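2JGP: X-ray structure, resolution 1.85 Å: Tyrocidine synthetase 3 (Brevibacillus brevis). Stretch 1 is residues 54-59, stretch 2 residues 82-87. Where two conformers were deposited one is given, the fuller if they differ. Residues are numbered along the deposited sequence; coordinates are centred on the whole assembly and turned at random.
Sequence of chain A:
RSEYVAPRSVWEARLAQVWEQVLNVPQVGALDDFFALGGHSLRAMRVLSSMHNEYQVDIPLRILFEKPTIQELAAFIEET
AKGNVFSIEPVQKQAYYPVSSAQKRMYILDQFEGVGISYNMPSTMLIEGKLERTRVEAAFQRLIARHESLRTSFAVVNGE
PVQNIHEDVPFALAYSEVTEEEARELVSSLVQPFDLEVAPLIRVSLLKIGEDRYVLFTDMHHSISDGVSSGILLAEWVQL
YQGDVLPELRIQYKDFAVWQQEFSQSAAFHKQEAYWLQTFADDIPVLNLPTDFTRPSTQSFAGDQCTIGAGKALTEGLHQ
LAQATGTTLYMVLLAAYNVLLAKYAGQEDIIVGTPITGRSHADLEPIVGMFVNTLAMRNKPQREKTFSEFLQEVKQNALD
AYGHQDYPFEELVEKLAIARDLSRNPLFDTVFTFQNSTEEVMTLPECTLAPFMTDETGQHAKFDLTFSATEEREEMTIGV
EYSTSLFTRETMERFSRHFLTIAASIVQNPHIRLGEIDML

Stretch 1 (54-59) EYQVDI
Stretch 2 (82-87) KGNVFS

Residues 54-59 run roughly antiparallel to residues 82-87, CA 55 to 58 lying 152° from CA 83 to 86. Glu54 and Tyr55 end a helix; Gln56 breaks from it with positive phi (50/42), and Val57 (-115/125) and Asp58 (-101/105) are extended. Opposite, Gly83 (57/34) leads into extended Asn84 (-137/102), and a type I turn runs from Asn84 to Ser87, closed by Ser87 N to Asn84 O at 3.2 Å. Val57 and Asn84 form a single beta bridge (CA-CA 4.7 Å); the neighbouring register pairs are Asp58 with Gly83 (CA-CA 5.1 Å) and Gln56 with Val85 (CA-CA 6.4 Å). One hydrogen bond crosses, Asp58 N to Gly83 O, 2.9 Å at 169°; the same Gly83 O takes a CA-H contact from Val57 CA at 3.3 Å. At Gly83 positive phi favours glycine, and an ideal CB would point toward stretch 1, 3.3 Å from Asp58 CB. Asn84 is t with chi2 -6°, which turns OD1 back onto its own turn to accept from Phe86 N at 2.8 Å; Val57 CG2 (chi1 t) lies 3.8 Å from that OD1. Phe86 (m, chi2 86°) starts sideways, but its ring reaches stretch 1: CD1 is 4.1 Å from Val57 CG2, and CE1 is 4.0 Å from Tyr55 CB. Tyr55 O approaches the edge of the Phe86 ring, 3.3 Å from CE1, where slightly positive ring hydrogens suit a carbonyl oxygen. Tyr55 (m, chi2 108°) meets Phe86 CZ at its own ring edge, so the rings do not stack. Val85 (m) points toward stretch 1, CG2 lying 3.6 Å from Tyr55 O and 3.8 Å from Gln56 CB. Gln56 is m, t (chi1 -89°, chi3 -48°); its OE1, hydrogen-bonded elsewhere in the structure, also lies 3.9 Å from Val85 CG1.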

# COMPACT_ATOMS: atom_id res chain seq x y z
N GLU A 54 21.60 -1.26 -13.40
CA GLU A 54 20.31 -0.70 -12.98
C GLU A 54 20.04 -0.95 -11.49
O GLU A 54 19.50 -0.07 -10.82
CB GLU A 54 19.17 -1.25 -13.84
CG GLU A 54 17.80 -0.58 -13.61
CD GLU A 54 17.74 0.88 -14.03
OE1 GLU A 54 16.81 1.60 -13.59
OE2 GLU A 54 18.62 1.33 -14.80
N TYR A 55 20.43 -2.12 -10.99
CA TYR A 55 20.05 -2.55 -9.63
C TYR A 55 21.20 -2.91 -8.68
O TYR A 55 20.94 -3.27 -7.54
CB TYR A 55 19.07 -3.72 -9.72
CG TYR A 55 17.85 -3.38 -10.54
CD1 TYR A 55 17.65 -3.93 -11.81
CD2 TYR A 55 16.91 -2.47 -10.07
CE1 TYR A 55 16.54 -3.59 -12.57
CE2 TYR A 55 15.80 -2.12 -10.82
CZ TYR A 55 15.61 -2.69 -12.07
OH TYR A 55 14.51 -2.33 -12.81
N GLN A 56 22.45 -2.81 -9.14
CA GLN A 56 23.61 -3.21 -8.33
C GLN A 56 23.44 -4.60 -7.73
O GLN A 56 23.75 -4.83 -6.56
CB GLN A 56 23.88 -2.20 -7.21
CG GLN A 56 24.79 -1.06 -7.59
CD GLN A 56 25.17 -0.23 -6.40
OE1 GLN A 56 24.32 0.16 -5.60
NE2 GLN A 56 26.47 0.06 -6.26
N VAL A 57 22.91 -5.52 -8.53
CA VAL A 57 22.80 -6.91 -8.13
C VAL A 57 23.70 -7.71 -9.07
O VAL A 57 23.57 -7.61 -10.29
CB VAL A 57 21.35 -7.41 -8.20
CG1 VAL A 57 21.29 -8.91 -7.90
CG2 VAL A 57 20.49 -6.63 -7.21
N ASP A 58 24.61 -8.47 -8.48
CA ASP A 58 25.61 -9.20 -9.24
C ASP A 58 25.19 -10.66 -9.34
O ASP A 58 25.27 -11.41 -8.36
CB ASP A 58 26.97 -9.06 -8.57
CG ASP A 58 27.44 -7.61 -8.51
OD1 ASP A 58 27.30 -6.89 -9.52
OD2 ASP A 58 27.95 -7.19 -7.45
N ILE A 59 24.71 -11.05 -10.52
CA ILE A 59 24.24 -12.41 -10.76
C ILE A 59 25.36 -13.16 -11.47
O ILE A 59 25.75 -12.77 -12.58
CB ILE A 59 23.00 -12.41 -11.68
CG1 ILE A 59 21.84 -11.63 -11.04
CG2 ILE A 59 22.55 -13.84 -11.98
CD1 ILE A 59 20.70 -11.36 -12.01
N LYS A 82 24.42 -11.92 -0.82
CA LYS A 82 25.71 -11.62 -1.43
C LYS A 82 25.52 -10.87 -2.75
O LYS A 82 24.74 -11.28 -3.59
CB LYS A 82 26.50 -12.91 -1.67
CG LYS A 82 27.90 -12.70 -2.24
CD LYS A 82 28.63 -14.03 -2.40
CE LYS A 82 29.80 -13.91 -3.35
NZ LYS A 82 29.35 -13.71 -4.76
N GLY A 83 26.25 -9.76 -2.91
CA GLY A 83 26.16 -8.96 -4.14
C GLY A 83 24.75 -8.49 -4.46
O GLY A 83 24.36 -8.41 -5.63
N ASN A 84 23.97 -8.20 -3.41
CA ASN A 84 22.60 -7.73 -3.54
C ASN A 84 22.39 -6.58 -2.56
O ASN A 84 22.22 -6.81 -1.36
CB ASN A 84 21.61 -8.87 -3.28
CG ASN A 84 20.16 -8.43 -3.38
OD1 ASN A 84 19.85 -7.24 -3.54
ND2 ASN A 84 19.24 -9.39 -3.28
N VAL A 85 22.40 -5.35 -3.06
CA VAL A 85 22.28 -4.19 -2.19
C VAL A 85 20.86 -4.01 -1.65
O VAL A 85 20.64 -3.14 -0.81
CB VAL A 85 22.71 -2.88 -2.90
CG1 VAL A 85 24.18 -2.96 -3.32
CG2 VAL A 85 21.82 -2.58 -4.09
N PHE A 86 19.90 -4.81 -2.14
CA PHE A 86 18.50 -4.78 -1.66
C PHE A 86 18.24 -5.74 -0.50
O PHE A 86 17.14 -5.76 0.05
CB PHE A 86 17.54 -5.13 -2.80
CG PHE A 86 17.41 -4.06 -3.83
CD1 PHE A 86 18.30 -3.98 -4.89
CD2 PHE A 86 16.39 -3.13 -3.74
CE1 PHE A 86 18.17 -2.99 -5.84
CE2 PHE A 86 16.26 -2.13 -4.69
CZ PHE A 86 17.15 -2.06 -5.74
N SER A 87 19.24 -6.53 -0.13
CA SER A 87 19.08 -7.54 0.91
C SER A 87 18.97 -6.92 2.30
O SER A 87 19.77 -6.07 2.67
CB SER A 87 20.27 -8.51 0.87
OG SER A 87 20.25 -9.39 1.98